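Local coordinates for dehydrogenase (Sinorhizobium meliloti, PDB 3UOE), which is probably an oxidoreductase of the LDH2/MDH2 (malate/L-lactate dehydrogenase) family, at residues A[43-48]-A[85-90]; A[180-185]-A[254-259]; A[220-225]-A[234-239]. All blocks are in the same frame, centred on the assembly; numbering follows the deposited sequence.

Contact 1: residues A[43-48]-A[85-90]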
loop_
_atom_site.group_PDB
_atom_site.type_symbol
_atom_site.label_atom_id
_atom_site.label_comp_id
_atom_site.label_asym_id
_atom_site.label_seq_id
_atom_site.Cartn_x
_atom_site.Cartn_y
_atom_site.Cartn_z
ATOM N N GLY A 43 16.673 25.610 -20.775
ATOM C CA GLY A 43 17.285 24.604 -21.629
ATOM C C GLY A 43 16.579 23.254 -21.616
ATOM O O GLY A 43 17.065 22.285 -22.195
ATOM N N VAL A 44 15.434 23.186 -20.948
ATOM C CA VAL A 44 14.640 21.964 -20.929
ATOM C C VAL A 44 14.018 21.722 -22.305
ATOM O O VAL A 44 13.359 22.601 -22.845
ATOM C CB VAL A 44 13.531 22.045 -19.867
ATOM C CG1 VAL A 44 12.564 20.828 -19.956
ATOM C CG2 VAL A 44 14.152 22.202 -18.466
ATOM N N PRO A 45 14.235 20.525 -22.873
ATOM C CA PRO A 45 13.691 20.176 -24.196
ATOM C C PRO A 45 12.172 20.370 -24.211
ATOM O O PRO A 45 11.525 20.172 -23.177
ATOM C CB PRO A 45 14.035 18.685 -24.345
ATOM C CG PRO A 45 15.123 18.425 -23.356
ATOM C CD PRO A 45 14.913 19.387 -22.227
ATOM N N ALA A 46 11.618 20.757 -25.358
ATOM C CA ALA A 46 10.187 21.098 -25.454
ATOM C C ALA A 46 9.242 19.965 -25.034
ATOM O O ALA A 46 8.217 20.209 -24.393
ATOM C CB ALA A 46 9.842 21.604 -26.855
ATOM N N ASP A 47 9.577 18.729 -25.385
ATOM C CA ASP A 47 8.727 17.600 -25.004
ATOM C C ASP A 47 8.753 17.424 -23.488
ATOM O O ASP A 47 7.718 17.217 -22.853
ATOM C CB ASP A 47 9.162 16.304 -25.706
ATOM C CG ASP A 47 10.589 15.900 -25.366
ATOM O OD1 ASP A 47 11.462 16.785 -25.278
ATOM O OD2 ASP A 47 10.847 14.693 -25.188
ATOM N N SER A 48 9.945 17.516 -22.918
ATOM C CA SER A 48 10.107 17.422 -21.472
ATOM C C SER A 48 9.483 18.610 -20.734
ATOM O O SER A 48 8.903 18.440 -19.656
ATOM C CB SER A 48 11.584 17.274 -21.106
ATOM O OG SER A 48 12.066 16.018 -21.543
ATOM N N ASN A 85 19.068 18.886 -13.554
ATOM C CA ASN A 85 19.622 18.699 -14.888
ATOM C C ASN A 85 18.517 18.809 -15.941
ATOM O O ASN A 85 17.610 17.989 -15.968
ATOM C CB ASN A 85 20.295 17.325 -14.942
ATOM C CG ASN A 85 20.894 17.006 -16.297
ATOM O OD1 ASN A 85 20.497 17.563 -17.322
ATOM N ND2 ASN A 85 21.845 16.074 -16.309
ATOM N N PRO A 86 18.596 19.826 -16.816
ATOM C CA PRO A 86 17.468 20.130 -17.708
ATOM C C PRO A 86 17.237 19.138 -18.858
ATOM O O PRO A 86 16.140 19.133 -19.419
ATOM C CB PRO A 86 17.817 21.524 -18.265
ATOM C CG PRO A 86 19.322 21.611 -18.190
ATOM C CD PRO A 86 19.732 20.755 -16.995
ATOM N N THR A 87 18.217 18.307 -19.194
ATOM C CA THR A 87 18.109 17.482 -20.401
ATOM C C THR A 87 18.086 15.981 -20.145
ATOM O O THR A 87 17.533 15.228 -20.941
ATOM C CB THR A 87 19.277 17.731 -21.370
ATOM O OG1 THR A 87 20.512 17.526 -20.671
ATOM C CG2 THR A 87 19.224 19.140 -21.937
ATOM N N THR A 88 18.713 15.533 -19.066
ATOM C CA THR A 88 18.806 14.104 -18.844
ATOM C C THR A 88 17.421 13.479 -18.695
ATOM O O THR A 88 16.477 14.108 -18.214
ATOM C CB THR A 88 19.686 13.756 -17.626
ATOM O OG1 THR A 88 19.883 12.335 -17.569
ATOM C CG2 THR A 88 19.028 14.224 -16.337
ATOM N N ARG A 89 17.309 12.240 -19.142
ATOM C CA ARG A 89 16.088 11.464 -18.975
ATOM C C ARG A 89 16.384 10.283 -18.055
ATOM O O ARG A 89 15.636 9.313 -18.001
ATOM C CB ARG A 89 15.554 11.020 -20.348
ATOM C CG ARG A 89 15.070 12.219 -21.176
ATOM C CD ARG A 89 14.977 11.958 -22.664
ATOM N NE ARG A 89 14.904 13.216 -23.419
ATOM C CZ ARG A 89 13.773 13.756 -23.871
ATOM N NH1 ARG A 89 12.617 13.135 -23.646
ATOM N NH2 ARG A 89 13.793 14.906 -24.550
ATOM N N GLY A 90 17.487 10.389 -17.322
ATOM C CA GLY A 90 17.914 9.338 -16.417
ATOM C C GLY A 90 18.723 8.258 -17.120
ATOM O O GLY A 90 18.722 8.164 -18.346
#
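D47 and R89 meet end-on across this contact, the guanidinium presenting NH1 and NH2 to the carboxylate, with the two planes only 25° apart. NH1 reaches D47 OD2 at 2.8 Å, NH2 donates to D47 OD1 at 3.1 Å, and NH2 also shares D47 OD2, so that oxygen accepts twice. CG of D47, set between the backbone N and the carbonyl carbon (chi1 60°), turns the carboxylate to R89, whose chain runs extended from CG to NE and arrives from the other direction. S48 OG lies over one face of the guanidinium, 3.3 Å above its plane. P45 supplies the apolar flank, its CB 3.8 Å from R89 NH2, the proline ring lying alongside the arginine and running the other way.

Earlier in the chain, P45 CD comes to 3.1 Å from P86 O, and V44 CA makes a CA-H...O contact with the same carbonyl. V44 CG2 packs on P86 CB at 3.7 Å. Here P45 takes the N-cap position of helix 46-61, while N85 OD1 accepts from T87 N, an Asx turn, and from T88 N, which completes an Asx motif. R89 and S48 also rest on V111 of helix 109-127. R89 touches D115 of that helix too, so its charge probably serves more than one acid, while the two-nitrogen grip on D47 probably fixes the rotation of the guanidinium.

Contact 2: residues A[180-185]-A[254-259]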
loop_
_atom_site.group_PDB
_atom_site.type_symbol
_atom_site.label_atom_id
_atom_site.label_comp_id
_atom_site.label_asym_id
_atom_site.label_seq_id
_atom_site.Cartn_x
_atom_site.Cartn_y
_atom_site.Cartn_z
ATOM N N ASN A 180 5.320 10.228 1.781
ATOM C CA ASN A 180 5.229 8.860 1.236
ATOM C C ASN A 180 3.904 8.432 0.627
ATOM O O ASN A 180 3.218 7.556 1.163
ATOM C CB ASN A 180 5.654 7.831 2.286
ATOM C CG ASN A 180 7.058 8.073 2.786
ATOM O OD1 ASN A 180 7.735 9.001 2.327
ATOM N ND2 ASN A 180 7.509 7.245 3.726
ATOM N N PRO A 181 3.559 9.030 -0.515
ATOM C CA PRO A 181 2.360 8.633 -1.248
ATOM C C PRO A 181 2.574 7.295 -1.952
ATOM O O PRO A 181 3.704 6.938 -2.333
ATOM C CB PRO A 181 2.207 9.729 -2.312
ATOM C CG PRO A 181 3.435 10.585 -2.236
ATOM C CD PRO A 181 4.396 9.979 -1.261
ATOM N N VAL A 182 1.479 6.561 -2.120
ATOM C CA VAL A 182 1.451 5.443 -3.038
ATOM C C VAL A 182 0.269 5.619 -3.984
ATOM O O VAL A 182 -0.815 6.010 -3.566
ATOM C CB VAL A 182 1.330 4.108 -2.304
ATOM C CG1 VAL A 182 0.110 4.115 -1.389
ATOM C CG2 VAL A 182 1.248 2.972 -3.312
ATOM N N ALA A 183 0.490 5.354 -5.265
ATOM C CA ALA A 183 -0.589 5.396 -6.245
ATOM C C ALA A 183 -0.764 4.036 -6.929
ATOM O O ALA A 183 0.213 3.340 -7.222
ATOM C CB ALA A 183 -0.338 6.491 -7.268
ATOM N N ILE A 184 -2.013 3.657 -7.177
ATOM C CA ILE A 184 -2.305 2.392 -7.841
ATOM C C ILE A 184 -3.270 2.580 -9.014
ATOM O O ILE A 184 -4.399 3.033 -8.841
ATOM C CB ILE A 184 -2.864 1.345 -6.855
ATOM C CG1 ILE A 184 -1.880 1.114 -5.707
ATOM C CG2 ILE A 184 -3.153 0.029 -7.572
ATOM C CD1 ILE A 184 -2.383 0.141 -4.645
ATOM N N GLY A 185 -2.810 2.242 -10.215
ATOM C CA GLY A 185 -3.646 2.323 -11.401
ATOM C C GLY A 185 -4.041 0.942 -11.894
ATOM O O GLY A 185 -3.198 0.056 -12.045
ATOM N N LEU A 254 5.694 3.960 6.780
ATOM C CA LEU A 254 6.996 3.426 7.161
ATOM C C LEU A 254 7.437 2.291 6.240
ATOM O O LEU A 254 8.604 2.224 5.854
ATOM C CB LEU A 254 6.980 2.943 8.616
ATOM C CG LEU A 254 8.347 2.512 9.153
ATOM C CD1 LEU A 254 9.349 3.662 9.030
ATOM C CD2 LEU A 254 8.260 2.018 10.607
ATOM N N ALA A 255 6.504 1.403 5.888
ATOM C CA ALA A 255 6.785 0.372 4.897
ATOM C C ALA A 255 7.309 1.030 3.624
ATOM O O ALA A 255 8.360 0.656 3.107
ATOM C CB ALA A 255 5.541 -0.463 4.599
ATOM N N ILE A 256 6.577 2.025 3.135
ATOM C CA ILE A 256 6.968 2.727 1.922
ATOM C C ILE A 256 8.382 3.284 2.061
ATOM O O ILE A 256 9.232 3.087 1.184
ATOM C CB ILE A 256 5.965 3.839 1.574
ATOM C CG1 ILE A 256 4.612 3.220 1.221
ATOM C CG2 ILE A 256 6.477 4.697 0.422
ATOM C CD1 ILE A 256 3.480 4.194 1.134
ATOM N N GLU A 257 8.634 3.956 3.178
ATOM C CA GLU A 257 9.948 4.523 3.469
ATOM C C GLU A 257 11.046 3.480 3.266
ATOM O O GLU A 257 12.048 3.725 2.593
ATOM C CB GLU A 257 9.982 5.016 4.922
ATOM C CG GLU A 257 11.238 5.785 5.292
ATOM C CD GLU A 257 11.174 7.218 4.802
ATOM O OE1 GLU A 257 10.134 7.872 5.049
ATOM O OE2 GLU A 257 12.150 7.683 4.160
ATOM N N LEU A 258 10.837 2.311 3.858
ATOM C CA LEU A 258 11.846 1.259 3.892
ATOM C C LEU A 258 12.009 0.604 2.529
ATOM O O LEU A 258 13.125 0.352 2.098
ATOM C CB LEU A 258 11.474 0.206 4.945
ATOM C CG LEU A 258 11.249 0.749 6.361
ATOM C CD1 LEU A 258 10.537 -0.269 7.249
ATOM C CD2 LEU A 258 12.572 1.184 6.986
ATOM N N LEU A 259 10.893 0.328 1.854
ATOM C CA LEU A 259 10.955 -0.244 0.516
ATOM C C LEU A 259 11.700 0.691 -0.432
ATOM O O LEU A 259 12.594 0.263 -1.166
ATOM C CB LEU A 259 9.555 -0.549 -0.027
ATOM C CG LEU A 259 8.766 -1.650 0.689
ATOM C CD1 LEU A 259 7.278 -1.519 0.397
ATOM C CD2 LEU A 259 9.276 -3.023 0.281
#
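The turn at N180 that leads into strand 182-186 of the central mixed sheet lies against helix 246-264, touching it through I256 and E257. CB of N180 rests on I256 CG2 at 3.7 Å, the two side chains lying alongside with their ends pointing opposite ways. The other branch of the isoleucine reaches toward the strand: with CG1 anti to the carbonyl carbon (chi1 -66°) and chi2 near extended, CD1 ends 3.4 Å from N180 O, which also accepts a hydrogen bond from T199 OG1. The same CD1 lies 4.1 Å from CB of V182, whose side chain faces the helix. M160 of strand 156-161 touches both V182 and I256, so the isoleucine fills the join between helix and sheet.

The polar half of the contact runs from the amide of N180 to E257. ND2 donates to E257 OE1 at 3.0 Å, nearly straight at 169°; the acceptor lies in the amide plane, yet the amide nitrogen stands above the carboxylate plane. The glutamate chain gets there by a bend at chi2 (80°). In this buried place both groups have further partners: ND2 also donates to G253 O, OE1 accepts from G178 N, and OE2 from A269 N. An alanine in place of N180 would keep the apolar contact of CB with I256, but would probably cost G253 O and E257 OE1 the amide that serves both, leaving OE1 with G178 N, and open a gap beside the glutamate. L254, A255 and L258, on the same helix, pack against F193 of the second subunit.

Contact 3: residues A[220-225]-A[234-239]; sequences GWAVDR and HAAQAG
A222 opens the contact, its methyl CB meeting A236 CB at 3.6 Å, two small side chains that let strand 222-223 come close to helix 233-237. V223 turns its own side chain away and takes part through the backbone: its carbonyl O receives G239 CA at 3.2 Å in a CA-H...O contact, with an angle of 154° at the hydrogen. A glycine is needed at this place for steric reasons, since a CB on G239 would come to 1.8 Å from V223 O and would also run into D224 CA.

D224 follows, with CB 4.1 Å from A235 CB. Its CG lies between the backbone N and the carbonyl carbon (chi1 57°), which carries the carboxylate off the helix; there OD1 accepts from the backbone N of D226 and of R228, holding the turn that follows. D224 C lies 3.6 Å from G239 CA, so the glycine packs on the backbone of both V223 and D224. R225 ends the walk. It bends at chi3 (71°), which brings the guanidinium beside A238, NH2 coming obliquely to 3.4 Å from A238 CB. No hydrogen bond crosses between the segments; methyl packing and the CA-H...O contact hold them together.

Segment 234-239 runs from the short helix into the chain that follows; A238 N and G239 N bond to the carbonyl oxygens of A235 and A236. Strand 222-223 is the middle of a three-stranded antiparallel sheet, between 229-230 and 240-241, and V223 bonds through its backbone to A240. A236 also touches I207 of helix 204-213, W221 sets its ring edge-to-face with H210 of that helix, and R225 O accepts from R314 NH1 of the second subunit.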
loop_
_atom_site.group_PDB
_atom_site.type_symbol
_atom_site.label_atom_id
_atom_site.label_comp_id
_atom_site.label_asym_id
_atom_site.label_seq_id
_atom_site.Cartn_x
_atom_site.Cartn_y
_atom_site.Cartn_z
ATOM N N GLY A 220 -5.165 18.709 14.819
ATOM C CA GLY A 220 -4.951 17.307 14.506
ATOM C C GLY A 220 -4.071 17.038 13.294
ATOM O O GLY A 220 -3.590 15.923 13.106
ATOM N N TRP A 221 -3.856 18.046 12.460
ATOM C CA TRP A 221 -2.990 17.873 11.297
ATOM C C TRP A 221 -1.539 17.740 11.727
ATOM O O TRP A 221 -0.817 16.873 11.233
ATOM C CB TRP A 221 -3.131 19.055 10.324
ATOM C CG TRP A 221 -4.347 18.985 9.446
ATOM C CD1 TRP A 221 -5.404 18.141 9.582
ATOM C CD2 TRP A 221 -4.645 19.827 8.319
ATOM N NE1 TRP A 221 -6.330 18.384 8.602
ATOM C CE2 TRP A 221 -5.898 19.411 7.821
ATOM C CE3 TRP A 221 -3.976 20.882 7.691
ATOM C CZ2 TRP A 221 -6.498 20.022 6.712
ATOM C CZ3 TRP A 221 -4.574 21.486 6.588
ATOM C CH2 TRP A 221 -5.823 21.051 6.110
ATOM N N ALA A 222 -1.119 18.595 12.655
ATOM C CA ALA A 222 0.299 18.770 12.937
ATOM C C ALA A 222 0.608 19.143 14.382
ATOM O O ALA A 222 -0.266 19.556 15.139
ATOM C CB ALA A 222 0.897 19.814 11.998
ATOM N N VAL A 223 1.879 18.987 14.743
ATOM C CA VAL A 223 2.395 19.464 16.018
ATOM C C VAL A 223 3.525 20.409 15.688
ATOM O O VAL A 223 4.055 20.369 14.583
ATOM C CB VAL A 223 2.933 18.321 16.895
ATOM C CG1 VAL A 223 1.809 17.401 17.308
ATOM C CG2 VAL A 223 4.035 17.546 16.162
ATOM N N ASP A 224 3.896 21.269 16.627
ATOM C CA ASP A 224 5.000 22.186 16.371
ATOM C C ASP A 224 6.327 21.480 16.606
ATOM O O ASP A 224 6.355 20.279 16.875
ATOM C CB ASP A 224 4.888 23.452 17.221
ATOM C CG ASP A 224 4.824 23.157 18.701
ATOM O OD1 ASP A 224 5.523 22.221 19.158
ATOM O OD2 ASP A 224 4.074 23.868 19.405
ATOM N N ARG A 225 7.415 22.235 16.500
ATOM C CA ARG A 225 8.762 21.705 16.645
ATOM C C ARG A 225 9.013 21.092 18.023
ATOM O O ARG A 225 9.919 20.287 18.187
ATOM C CB ARG A 225 9.787 22.811 16.379
ATOM C CG ARG A 225 9.592 24.040 17.266
ATOM C CD ARG A 225 10.488 25.209 16.850
ATOM N NE ARG A 225 10.071 25.822 15.587
ATOM C CZ ARG A 225 10.539 26.980 15.127
ATOM N NH1 ARG A 225 11.435 27.656 15.835
ATOM N NH2 ARG A 225 10.105 27.468 13.971
ATOM N N HIS A 234 2.496 28.071 10.233
ATOM C CA HIS A 234 3.920 28.387 10.287
ATOM C C HIS A 234 4.619 27.522 11.325
ATOM O O HIS A 234 5.758 27.109 11.131
ATOM C CB HIS A 234 4.151 29.870 10.592
ATOM C CG HIS A 234 3.560 30.788 9.570
ATOM N ND1 HIS A 234 4.124 30.979 8.328
ATOM C CD2 HIS A 234 2.445 31.555 9.603
ATOM C CE1 HIS A 234 3.384 31.829 7.639
ATOM N NE2 HIS A 234 2.358 32.190 8.387
ATOM N N ALA A 235 3.939 27.262 12.433
ATOM C CA ALA A 235 4.464 26.350 13.437
ATOM C C ALA A 235 4.529 24.945 12.826
ATOM O O ALA A 235 5.577 24.302 12.813
ATOM C CB ALA A 235 3.580 26.366 14.697
ATOM N N ALA A 236 3.400 24.489 12.295
ATOM C CA ALA A 236 3.339 23.204 11.608
ATOM C C ALA A 236 4.491 23.011 10.619
ATOM O O ALA A 236 5.053 21.926 10.532
ATOM C CB ALA A 236 1.984 23.043 10.906
ATOM N N GLN A 237 4.842 24.062 9.876
ATOM C CA GLN A 237 5.889 23.955 8.862
ATOM C C GLN A 237 7.195 23.467 9.485
ATOM O O GLN A 237 7.949 22.713 8.875
ATOM C CB GLN A 237 6.106 25.292 8.135
ATOM C CG GLN A 237 5.068 25.604 7.048
ATOM C CD GLN A 237 5.406 26.859 6.234
ATOM O OE1 GLN A 237 5.829 27.870 6.781
ATOM N NE2 GLN A 237 5.211 26.788 4.924
ATOM N N ALA A 238 7.449 23.899 10.711
ATOM C CA ALA A 238 8.676 23.540 11.399
ATOM C C ALA A 238 8.458 22.340 12.310
ATOM O O ALA A 238 9.367 21.941 13.048
ATOM C CB ALA A 238 9.199 24.732 12.199
ATOM N N GLY A 239 7.256 21.765 12.254
ATOM C CA GLY A 239 6.889 20.679 13.146
ATOM C C GLY A 239 6.814 19.323 12.470
ATOM O O GLY A 239 7.722 18.929 11.743
#

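The three contacts are separate, with no atoms touching between them. Contacts 2 and 3 are the nearest pair, with centres about 23 Å apart and nearest atoms about 13 Å apart; contact 3 also falls within the chain between 185 and 254, so the segments of contact 2 bracket it in sequence. Contact 1 comes earlier in the chain and stands apart, its centre about 27 Å from that of contact 2 and about 36 Å from that of contact 3. Contact 2 is the buried one, where helix meets central sheet, and the other two lie nearer the surface. The second subunit reaches contacts 2 and 3 but not contact 1.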